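Local coordinates for protein polyketide cyclase / dehydrase and lipid transport (Nitrosospira multiformis, PDB 3P51) that is of unknown function but probably binds a hydrophobic small molecule or lipid, as relatives with the Bet v 1-like helix-grip fold do, at residues Pro82-Ser85 and Gly86-Tyr89. Residues are numbered along the deposited sequence; the frame is centred on the assembly and turned at random.
Sequences PVSS and GEIY
Ser-84 and Glu-87 close a local type I beta-turn (Ser-84 to Glu-87) in the loop joining strands 71-78 and 88-100, neighbours in the antiparallel sheet of this helix-grip fold. By topology this connection corresponds to the latch loop of the PYR/PYL receptors. The carbonyl of Ser-84 takes two amides: Glu-87 N at 3.0 Å from Ser-84 O closes the turn from well above the carbonyl plane, while Ile-88 N, 3.1 Å from the same Ser-84 O, arrives nearly head-on and extends it to an alpha-turn. The side chains tie the turn a second time. Glu-87 folds back, with CG between its own backbone N and carbonyl carbon (chi1 51°) and the chain bent at chi2, which brings OE2 to the start of the turn. There Glu-87 OE2 receives Ser-84 N on its anti lone pair at 3.2 Å, much as the glutamate of a capping box does, though no helix follows. The hydroxyl of Ser-84 donates to the same oxygen from above the carboxylate plane, and Ser-81 OG is a further partner. This cluster of donors would be expected to favour the charged form of Glu-87. On the inner side, Val-83 and Ile-88 run alongside each other in the same direction, with Val-83 CB 3.8 Å from Ile-88 CD1; Val-83 also rests on Ala-121 and Met-125 of helix 120-139, and Ile-88 on Trp-114. Ser-85 OG hydrogen-bonds to Glu-78 OE1. The shortest hydrogen bond across the turn runs from Ser-84 OG to Glu-87 OE2, 2.6 Å.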
ATOM      1  N   PRO A  82      24.843   7.176 -16.029  1.00 44.72           N
ATOM      2  CA  PRO A  82      25.182   7.061 -14.609  1.00 41.76           C
ATOM      3  C   PRO A  82      24.301   6.081 -13.817  1.00 42.07           C
ATOM      4  O   PRO A  82      24.249   6.184 -12.587  1.00 42.62           O
ATOM      5  CB  PRO A  82      24.913   8.476 -14.110  1.00 46.08           C
ATOM      6  CG  PRO A  82      23.673   8.861 -14.875  1.00 44.73           C
ATOM      7  CD  PRO A  82      23.826   8.223 -16.248  1.00 46.00           C
ATOM      8  N   VAL A  83      23.617   5.156 -14.488  1.00 36.20           N
ATOM      9  CA  VAL A  83      22.860   4.127 -13.772  1.00 33.44           C
ATOM     10  C   VAL A  83      23.430   2.715 -13.948  1.00 38.66           C
ATOM     11  O   VAL A  83      22.683   1.739 -13.942  1.00 41.65           O
ATOM     12  CB  VAL A  83      21.359   4.124 -14.152  1.00 37.30           C
ATOM     13  CG1 VAL A  83      20.647   5.353 -13.577  1.00 38.21           C
ATOM     14  CG2 VAL A  83      21.197   4.048 -15.659  1.00 40.30           C
ATOM     15  N   SER A  84      24.749   2.602 -14.094  1.00 40.26           N
ATOM     16  CA  SER A  84      25.389   1.297 -14.186  1.00 39.96           C
ATOM     17  C   SER A  84      25.415   0.642 -12.807  1.00 42.85           C
ATOM     18  O   SER A  84      25.264   1.320 -11.787  1.00 42.82           O
ATOM     19  CB  SER A  84      26.820   1.431 -14.715  1.00 41.56           C
ATOM     20  OG  SER A  84      27.693   1.894 -13.696  1.00 42.53           O
ATOM     21  N   SER A  85      25.638  -0.668 -12.775  1.00 39.18           N
ATOM     22  CA  SER A  85      25.613  -1.400 -11.514  1.00 45.28           C
ATOM     23  C   SER A  85      26.825  -1.083 -10.651  1.00 49.76           C
ATOM     24  O   SER A  85      26.867  -1.452  -9.476  1.00 52.80           O
ATOM     25  CB  SER A  85      25.474  -2.913 -11.737  1.00 50.06           C
ATOM     26  OG  SER A  85      26.407  -3.392 -12.681  1.00 57.72           O
ATOM     27  N   GLY A  86      27.799  -0.389 -11.236  1.00 44.25           N
ATOM     28  CA  GLY A  86      28.975   0.038 -10.503  1.00 48.67           C
ATOM     29  C   GLY A  86      28.711   1.318  -9.733  1.00 53.88           C
ATOM     30  O   GLY A  86      29.412   1.626  -8.778  1.00 55.18           O
ATOM     31  N   GLU A  87      27.686   2.066 -10.129  1.00 54.07           N
ATOM     32  CA  GLU A  87      27.410   3.330  -9.449  1.00 54.22           C
ATOM     33  C   GLU A  87      26.101   3.391  -8.644  1.00 50.89           C
ATOM     34  O   GLU A  87      25.986   4.204  -7.729  1.00 48.66           O
ATOM     35  CB  GLU A  87      27.543   4.516 -10.410  1.00 61.52           C
ATOM     36  CG  GLU A  87      26.771   4.374 -11.694  1.00 61.65           C
ATOM     37  CD  GLU A  87      27.509   4.964 -12.880  1.00 61.94           C
ATOM     38  OE1 GLU A  87      28.312   5.902 -12.692  1.00 58.76           O
ATOM     39  OE2 GLU A  87      27.283   4.482 -14.009  1.00 63.82           O
ATOM     40  N   ILE A  88      25.130   2.535  -8.961  1.00 43.78           N
ATOM     41  CA  ILE A  88      23.917   2.450  -8.149  1.00 44.13           C
ATOM     42  C   ILE A  88      23.573   1.003  -7.809  1.00 43.93           C
ATOM     43  O   ILE A  88      24.101   0.072  -8.420  1.00 46.40           O
ATOM     44  CB  ILE A  88      22.703   3.097  -8.854  1.00 41.53           C
ATOM     45  CG1 ILE A  88      22.278   2.275 -10.074  1.00 37.02           C
ATOM     46  CG2 ILE A  88      23.021   4.526  -9.254  1.00 39.76           C
ATOM     47  CD1 ILE A  88      20.896   2.685 -10.660  1.00 32.40           C
ATOM     48  N   TYR A  89      22.692   0.815  -6.827  1.00 35.68           N
ATOM     49  CA  TYR A  89      22.155  -0.513  -6.537  1.00 39.15           C
ATOM     50  C   TYR A  89      20.699  -0.452  -6.084  1.00 37.45           C
ATOM     51  O   TYR A  89      20.192   0.619  -5.725  1.00 35.59           O
ATOM     52  CB  TYR A  89      23.022  -1.293  -5.536  1.00 39.90           C
ATOM     53  CG  TYR A  89      23.185  -0.680  -4.159  1.00 45.31           C
ATOM     54  CD1 TYR A  89      22.403  -1.108  -3.086  1.00 45.99           C
ATOM     55  CD2 TYR A  89      24.161   0.285  -3.913  1.00 50.48           C
ATOM     56  CE1 TYR A  89      22.569  -0.569  -1.809  1.00 46.77           C
ATOM     57  CE2 TYR A  89      24.336   0.831  -2.641  1.00 49.44           C
ATOM     58  CZ  TYR A  89      23.539   0.401  -1.595  1.00 49.21           C
ATOM     59  OH  TYR A  89      23.709   0.949  -0.341  1.00 49.94           O
TER